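Local coordinates for protein gamma-glutamyl-gamma-aminobutyrate hydrolase PuuD (Escherichia coli, PDB 6VTV) that hydrolyses the gamma-glutamyl linkage of gamma-glutamyl-gamma-aminobutyrate, releasing 4-aminobutanoate and glutamate in the last step of the route from putrescine to 4-aminobutanoate, at residues Ser160-Val165 with Asn180-Ser185; Gln164-Gly169 with Glu201-Asp206; Leu208-Ser213 with Val223-Glu228. All coordinates share one frame; numbering follows the deposited sequence.

Contact 1: Ser160-Val165 with Asn180-Ser185; sequences SHEVQV and NFWVNS. With MN (manganese (II) ion), chain D.
The CG methylene of E162 sits over the six-membered ring of W182, 3.4 Å from its centroid and 5° off the normal. In this CH-pi contact the indole offers a flat floor and the glutamate chain the bump; the carboxylate, turned 16° from the ring plane, carries on over the same face. The other side of this antiparallel pair is moulded differently. F181 CG stands between the backbone N and the carbonyl carbon (chi1 49°), rooting the ring beside V163. V163 divides its branches: CG2 lies over one face of that ring, off-centre and 3.4 Å from CE1, while CG1 meets CG2 of V183. V165 adds a methyl at the ring edge, its CG2 3.5 Å from CE2.

At the far end a classic beta bulge places S160 and H161 both opposite V183, whose O accepts from the two backbone nitrogens. H161 and S185 bind manganese through NE2 and OG at 2.3 and 2.2 Å, with H145, H187, E210 and a water. H161 ND1 donates to E162 O at 2.9 Å, steadying the imidazole. Strand 161-165 lies between 180-183 and 198-203, with helix 170-174 against V165 and the loop residue W225 against V183.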
# COMPACT_ATOMS: atom_id res chain seq x y z
N SER B 160 -5.82 26.71 -10.64
CA SER B 160 -7.00 26.69 -11.49
C SER B 160 -8.00 27.78 -11.12
O SER B 160 -8.47 28.51 -12.01
CB SER B 160 -7.68 25.32 -11.41
OG SER B 160 -8.64 25.17 -12.44
N HIS B 161 -8.35 27.91 -9.85
CA HIS B 161 -9.29 28.91 -9.40
C HIS B 161 -9.00 29.23 -7.94
O HIS B 161 -8.24 28.52 -7.26
CB HIS B 161 -10.74 28.44 -9.58
CG HIS B 161 -11.07 27.21 -8.80
ND1 HIS B 161 -11.20 27.20 -7.43
CD2 HIS B 161 -11.30 25.93 -9.21
CE1 HIS B 161 -11.50 25.98 -7.02
NE2 HIS B 161 -11.56 25.19 -8.08
N GLU B 162 -9.60 30.31 -7.45
CA GLU B 162 -9.43 30.70 -6.06
C GLU B 162 -10.49 30.03 -5.19
O GLU B 162 -11.49 29.49 -5.67
CB GLU B 162 -9.50 32.22 -5.91
CG GLU B 162 -8.55 32.97 -6.82
CD GLU B 162 -8.79 34.47 -6.80
OE1 GLU B 162 -8.11 35.17 -6.03
OE2 GLU B 162 -9.68 34.94 -7.55
N VAL B 163 -10.24 30.06 -3.88
CA VAL B 163 -11.22 29.66 -2.88
C VAL B 163 -11.19 30.68 -1.75
O VAL B 163 -10.14 31.26 -1.45
CB VAL B 163 -10.97 28.23 -2.34
CG1 VAL B 163 -11.22 27.19 -3.41
CG2 VAL B 163 -9.57 28.11 -1.79
N GLN B 164 -12.34 30.90 -1.13
CA GLN B 164 -12.47 31.83 -0.02
C GLN B 164 -12.80 31.06 1.25
O GLN B 164 -13.78 30.30 1.29
CB GLN B 164 -13.55 32.87 -0.30
CG GLN B 164 -13.72 33.90 0.81
CD GLN B 164 -14.24 35.22 0.30
OE1 GLN B 164 -15.41 35.56 0.50
NE2 GLN B 164 -13.39 35.98 -0.38
N VAL B 165 -11.99 31.26 2.29
CA VAL B 165 -12.15 30.52 3.53
C VAL B 165 -13.38 31.04 4.28
O VAL B 165 -13.57 32.26 4.41
CB VAL B 165 -10.89 30.64 4.40
CG1 VAL B 165 -11.12 30.02 5.77
CG2 VAL B 165 -9.71 29.97 3.71
N ASN B 180 -8.15 33.96 1.35
CA ASN B 180 -8.35 33.72 -0.04
C ASN B 180 -7.05 33.26 -0.67
O ASN B 180 -6.05 33.85 -0.40
CB ASN B 180 -8.70 35.05 -0.62
CG ASN B 180 -9.95 35.02 -1.38
OD1 ASN B 180 -10.96 35.50 -0.94
ND2 ASN B 180 -9.89 34.47 -2.53
N PHE B 181 -7.06 32.26 -1.54
CA PHE B 181 -5.84 31.76 -2.16
C PHE B 181 -6.19 30.91 -3.37
O PHE B 181 -7.35 30.54 -3.58
CB PHE B 181 -4.99 30.97 -1.16
CG PHE B 181 -5.76 29.92 -0.41
CD1 PHE B 181 -5.87 28.64 -0.90
CD2 PHE B 181 -6.36 30.22 0.80
CE1 PHE B 181 -6.57 27.67 -0.21
CE2 PHE B 181 -7.06 29.26 1.50
CZ PHE B 181 -7.17 27.98 0.99
N TRP B 182 -5.17 30.60 -4.16
CA TRP B 182 -5.32 29.82 -5.37
C TRP B 182 -5.16 28.33 -5.07
O TRP B 182 -4.33 27.94 -4.24
CB TRP B 182 -4.29 30.25 -6.42
CG TRP B 182 -4.56 31.58 -7.02
CD1 TRP B 182 -4.04 32.78 -6.64
CD2 TRP B 182 -5.43 31.86 -8.13
NE1 TRP B 182 -4.53 33.79 -7.44
CE2 TRP B 182 -5.38 33.25 -8.36
CE3 TRP B 182 -6.24 31.07 -8.95
CZ2 TRP B 182 -6.12 33.86 -9.37
CZ3 TRP B 182 -6.97 31.68 -9.95
CH2 TRP B 182 -6.90 33.06 -10.16
N VAL B 183 -5.95 27.52 -5.76
CA VAL B 183 -5.87 26.07 -5.66
C VAL B 183 -5.98 25.48 -7.06
O VAL B 183 -6.54 26.10 -7.97
CB VAL B 183 -6.97 25.48 -4.75
CG1 VAL B 183 -6.85 26.01 -3.33
CG2 VAL B 183 -8.35 25.77 -5.32
N ASN B 184 -5.41 24.29 -7.24
CA ASN B 184 -5.65 23.55 -8.47
C ASN B 184 -7.05 22.94 -8.43
O ASN B 184 -7.76 22.99 -7.42
CB ASN B 184 -4.58 22.49 -8.68
CG ASN B 184 -4.37 21.60 -7.47
OD1 ASN B 184 -5.29 21.35 -6.70
ND2 ASN B 184 -3.14 21.12 -7.29
N SER B 185 -7.46 22.35 -9.55
CA SER B 185 -8.80 21.77 -9.64
C SER B 185 -8.78 20.65 -10.67
O SER B 185 -8.46 20.88 -11.84
CB SER B 185 -9.83 22.84 -10.03
OG SER B 185 -11.16 22.39 -9.81
MN MN D . -12.33 23.03 -8.01
O HOH W 1 -8.75 22.92 -13.70
O HOH W 2 -10.58 22.36 -6.68

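Contact 2: Gln164-Gly169 with Glu201-Asp206; sequences QVEEGG and EARSPD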
# COMPACT_ATOMS: atom_id res chain seq x y z
N GLN B 164 -12.34 30.90 -1.13
CA GLN B 164 -12.47 31.83 -0.02
C GLN B 164 -12.80 31.06 1.25
O GLN B 164 -13.78 30.30 1.29
CB GLN B 164 -13.55 32.87 -0.30
CG GLN B 164 -13.72 33.90 0.81
CD GLN B 164 -14.24 35.22 0.30
OE1 GLN B 164 -15.41 35.56 0.50
NE2 GLN B 164 -13.39 35.98 -0.38
N VAL B 165 -11.99 31.26 2.29
CA VAL B 165 -12.15 30.52 3.53
C VAL B 165 -13.38 31.04 4.28
O VAL B 165 -13.57 32.26 4.41
CB VAL B 165 -10.89 30.64 4.40
CG1 VAL B 165 -11.12 30.02 5.77
CG2 VAL B 165 -9.71 29.97 3.71
N GLU B 166 -14.21 30.13 4.76
CA GLU B 166 -15.31 30.48 5.65
C GLU B 166 -14.77 30.56 7.07
O GLU B 166 -14.21 29.59 7.58
CB GLU B 166 -16.44 29.47 5.54
CG GLU B 166 -17.68 29.85 6.34
CD GLU B 166 -18.90 29.05 5.94
OE1 GLU B 166 -19.24 29.03 4.74
OE2 GLU B 166 -19.53 28.43 6.83
N GLU B 167 -14.95 31.72 7.71
CA GLU B 167 -14.36 31.94 9.02
C GLU B 167 -15.01 31.07 10.08
O GLU B 167 -16.17 30.65 9.96
CB GLU B 167 -14.48 33.42 9.41
CG GLU B 167 -13.34 33.92 10.27
CD GLU B 167 -13.42 35.41 10.54
OE1 GLU B 167 -13.12 35.83 11.68
OE2 GLU B 167 -13.78 36.16 9.61
N GLY B 168 -14.25 30.78 11.14
CA GLY B 168 -14.75 30.03 12.27
C GLY B 168 -14.46 28.55 12.26
O GLY B 168 -14.95 27.84 13.15
N GLY B 169 -13.69 28.05 11.30
CA GLY B 169 -13.42 26.63 11.22
C GLY B 169 -11.95 26.27 11.30
O GLY B 169 -11.13 27.06 11.80
N GLU B 201 -15.88 24.92 4.94
CA GLU B 201 -14.60 25.55 5.21
C GLU B 201 -14.17 26.54 4.13
O GLU B 201 -13.54 27.55 4.46
CB GLU B 201 -13.51 24.48 5.37
CG GLU B 201 -13.61 23.68 6.65
CD GLU B 201 -13.07 24.43 7.86
OE1 GLU B 201 -12.44 25.49 7.67
OE2 GLU B 201 -13.29 23.96 8.99
N ALA B 202 -14.49 26.28 2.87
CA ALA B 202 -14.10 27.18 1.79
C ALA B 202 -15.01 26.95 0.59
O ALA B 202 -15.61 25.89 0.43
CB ALA B 202 -12.63 26.98 1.40
N ARG B 203 -15.11 27.99 -0.25
CA ARG B 203 -15.91 27.93 -1.47
C ARG B 203 -15.15 28.58 -2.62
O ARG B 203 -14.43 29.56 -2.44
CB ARG B 203 -17.26 28.65 -1.32
CG ARG B 203 -18.19 28.08 -0.27
CD ARG B 203 -19.48 28.89 -0.24
NE ARG B 203 -20.43 28.42 0.76
CZ ARG B 203 -21.40 27.55 0.51
NH1 ARG B 203 -21.56 27.06 -0.71
NH2 ARG B 203 -22.22 27.18 1.48
N SER B 204 -15.33 28.02 -3.82
CA SER B 204 -14.88 28.67 -5.03
C SER B 204 -15.79 29.87 -5.33
O SER B 204 -16.88 29.97 -4.77
CB SER B 204 -14.88 27.68 -6.20
OG SER B 204 -15.97 26.78 -6.12
N PRO B 205 -15.35 30.80 -6.19
CA PRO B 205 -16.18 31.99 -6.45
C PRO B 205 -17.55 31.69 -7.04
O PRO B 205 -18.39 32.60 -7.09
CB PRO B 205 -15.32 32.80 -7.44
CG PRO B 205 -13.93 32.35 -7.18
CD PRO B 205 -14.04 30.89 -6.84
N ASP B 206 -17.81 30.46 -7.48
CA ASP B 206 -19.12 30.08 -7.99
C ASP B 206 -20.02 29.48 -6.92
O ASP B 206 -21.12 29.00 -7.24
CB ASP B 206 -18.97 29.10 -9.16
CG ASP B 206 -18.12 27.89 -8.80
OD1 ASP B 206 -17.74 27.74 -7.63
OD2 ASP B 206 -17.84 27.07 -9.71
O HOH W 3 -12.23 27.97 8.55
O HOH W 4 -21.48 28.45 3.92
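Between Q164 and R203 the two backbones close on each other as an antiparallel hydrogen-bonded pair, and here the contact is tight. Q164 N donates to R203 O at 2.8 Å, and R203 N returns a bond to Q164 O at 3.1 Å. One residue on, V165 faces A202 in a non-hydrogen-bonded pair with CA atoms 4.2 Å apart; the small CB of A202 rests 3.5 Å from Q164 O. E166 N then reaches E201 O at 2.7 Å as the chain leaves the strand.

The side chains of E166 and R203 make the looser margin. They run side by side in the same direction, yet E166 OE1 stays 4.2 Å from R203 NE, beyond salt-bridge range. A water fills in, donating to OE1 and accepting from R203 NH2, while NH1 of the same guanidinium bonds to G207 O.

E201 bends at CG (chi2 -78°), which brings CD back toward the glycine turn. OE2 comes within 3.5 Å of G169 CA and accepts from L170 N, while OE1 accepts from L171 N. G169 is the N-cap residue of helix 170-174, and a glutamate from the neighbouring strand thus receives the first amides of that helix, at a strand-to-helix junction of the class I glutamine amidotransferase-like domain.

Contact 3: Leu208-Ser213 with Val223-Glu228; sequences LVEAVS and VQWHPE. With MN (manganese (II) ion), chain D.
E210 and Q224 are joined by one backbone hydrogen bond, Q224 N to E210 O at 2.7 Å, just past the non-hydrogen-bonded pair of A211 and V223. Metal coordination comes next. The E210 chain bends at CG (chi2 -95°), and its carboxylate binds manganese through OE2 at 2.2 Å; OE1 instead accepts from a water that is itself a manganese ligand, so both oxygens serve the site.

Strand 209-214 bulges here, E210 and A211 both facing A202 of strand 198-203, and the loop after strand 220-223 carries H226 and E228, which with C118 make up the predicted Cys-His-Glu triad of the glutamine amidotransferase-type fold. H226 ND1 donates in the ring plane to the syn lone pair of E228 OE2 at 2.6 Å, and K34 forms a salt bridge to that oxygen.

Packing centres on W225. Its CH2 makes an apolar contact 4.0 Å from A211 CB, CZ3 approaches E210 O carbon to oxygen at 3.2 Å, and E210 CB meets the indole edge in plane. E210 OE1 touches Q224 CB at 3.4 Å. A second water bridges the segments, donating to V209 O at 2.6 Å and to Q224 OE1 at 2.8 Å.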
# COMPACT_ATOMS: atom_id res chain seq x y z
N LEU B 208 -19.43 26.77 -5.12
CA LEU B 208 -19.20 25.35 -4.90
C LEU B 208 -18.35 25.13 -3.65
O LEU B 208 -17.33 25.79 -3.46
CB LEU B 208 -18.51 24.72 -6.11
CG LEU B 208 -18.31 23.20 -6.02
CD1 LEU B 208 -19.60 22.46 -6.32
CD2 LEU B 208 -17.19 22.74 -6.94
N VAL B 209 -18.78 24.20 -2.80
CA VAL B 209 -18.03 23.89 -1.59
C VAL B 209 -16.75 23.17 -1.98
O VAL B 209 -16.78 22.12 -2.64
CB VAL B 209 -18.88 23.04 -0.63
CG1 VAL B 209 -18.03 22.57 0.54
CG2 VAL B 209 -20.08 23.84 -0.14
N GLU B 210 -15.61 23.73 -1.59
CA GLU B 210 -14.31 23.16 -1.91
C GLU B 210 -13.58 22.60 -0.69
O GLU B 210 -12.51 22.01 -0.84
CB GLU B 210 -13.43 24.21 -2.60
CG GLU B 210 -13.79 24.47 -4.05
CD GLU B 210 -12.94 23.65 -5.02
OE1 GLU B 210 -11.81 23.28 -4.65
OE2 GLU B 210 -13.41 23.38 -6.14
N ALA B 211 -14.13 22.78 0.51
CA ALA B 211 -13.51 22.26 1.72
C ALA B 211 -14.57 22.16 2.82
O ALA B 211 -15.41 23.05 2.95
CB ALA B 211 -12.35 23.14 2.18
N VAL B 212 -14.51 21.08 3.60
CA VAL B 212 -15.45 20.83 4.69
C VAL B 212 -14.67 20.32 5.90
O VAL B 212 -13.51 19.93 5.80
CB VAL B 212 -16.54 19.81 4.30
CG1 VAL B 212 -17.47 20.39 3.26
CG2 VAL B 212 -15.92 18.51 3.82
N SER B 213 -15.34 20.33 7.05
CA SER B 213 -14.78 19.73 8.25
C SER B 213 -15.93 19.25 9.13
O SER B 213 -17.02 19.82 9.12
CB SER B 213 -13.89 20.71 9.02
OG SER B 213 -14.65 21.62 9.79
N VAL B 223 -10.54 18.58 1.58
CA VAL B 223 -10.36 19.62 0.58
C VAL B 223 -10.61 19.02 -0.79
O VAL B 223 -10.33 17.85 -1.04
CB VAL B 223 -8.96 20.28 0.66
CG1 VAL B 223 -8.71 20.86 2.04
CG2 VAL B 223 -7.87 19.28 0.29
N GLN B 224 -11.17 19.84 -1.69
CA GLN B 224 -11.51 19.37 -3.02
C GLN B 224 -10.33 19.44 -3.98
O GLN B 224 -10.29 18.69 -4.96
CB GLN B 224 -12.69 20.18 -3.57
CG GLN B 224 -13.19 19.75 -4.94
CD GLN B 224 -13.76 18.34 -4.95
OE1 GLN B 224 -14.91 18.12 -4.55
NE2 GLN B 224 -12.96 17.38 -5.40
N TRP B 225 -9.36 20.31 -3.71
CA TRP B 225 -8.19 20.44 -4.57
C TRP B 225 -7.14 19.39 -4.18
O TRP B 225 -7.41 18.48 -3.38
CB TRP B 225 -7.64 21.86 -4.50
CG TRP B 225 -7.21 22.32 -3.14
CD1 TRP B 225 -5.95 22.26 -2.62
CD2 TRP B 225 -8.03 22.93 -2.14
NE1 TRP B 225 -5.94 22.78 -1.35
CE2 TRP B 225 -7.20 23.20 -1.03
CE3 TRP B 225 -9.39 23.27 -2.07
CZ2 TRP B 225 -7.68 23.80 0.13
CZ3 TRP B 225 -9.86 23.86 -0.91
CH2 TRP B 225 -9.01 24.12 0.17
N HIS B 226 -5.94 19.51 -4.74
CA HIS B 226 -4.87 18.52 -4.57
C HIS B 226 -3.67 19.19 -3.91
O HIS B 226 -2.73 19.62 -4.60
CB HIS B 226 -4.48 17.90 -5.90
CG HIS B 226 -5.45 16.85 -6.38
ND1 HIS B 226 -5.12 15.51 -6.44
CD2 HIS B 226 -6.72 16.95 -6.83
CE1 HIS B 226 -6.16 14.83 -6.89
NE2 HIS B 226 -7.14 15.68 -7.14
N PRO B 227 -3.65 19.28 -2.58
CA PRO B 227 -2.48 19.86 -1.90
C PRO B 227 -1.28 18.93 -1.87
O PRO B 227 -0.18 19.39 -1.53
CB PRO B 227 -3.00 20.13 -0.48
CG PRO B 227 -4.06 19.09 -0.28
CD PRO B 227 -4.69 18.84 -1.63
N GLU B 228 -1.44 17.66 -2.23
CA GLU B 228 -0.30 16.75 -2.25
C GLU B 228 0.68 17.06 -3.38
O GLU B 228 1.82 16.60 -3.33
CB GLU B 228 -0.79 15.30 -2.37
CG GLU B 228 -1.04 14.85 -3.80
CD GLU B 228 -2.39 15.29 -4.33
OE1 GLU B 228 -3.12 15.99 -3.60
OE2 GLU B 228 -2.73 14.94 -5.48
MN MN D . -12.33 23.03 -8.01
O HOH W 5 -16.98 19.92 -4.04
O HOH W 2 -10.58 22.36 -6.68

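Overall arrangement
The three contacts follow the order of one sheet, in which strands 180-183, 161-165, 198-203, 209-214 and 220-223 lie side by side, all antiparallel neighbours. Contact 1 joins the first two, contact 2 joins 161-165 to 198-203, and contact 3 the last two and the loop beyond. Their centres stand about 9 to 10 Å apart. Contacts 1 and 2 share Q164 and V165 and start from the same strand; contact 3 opens after both have closed. E201 N and A211 O join contacts 2 and 3. Contacts 1 and 3 converge on manganese and one water. N184, next to the ligand S185, bonds through OD1 to H226 N, which places the metal site close to the predicted catalytic residues.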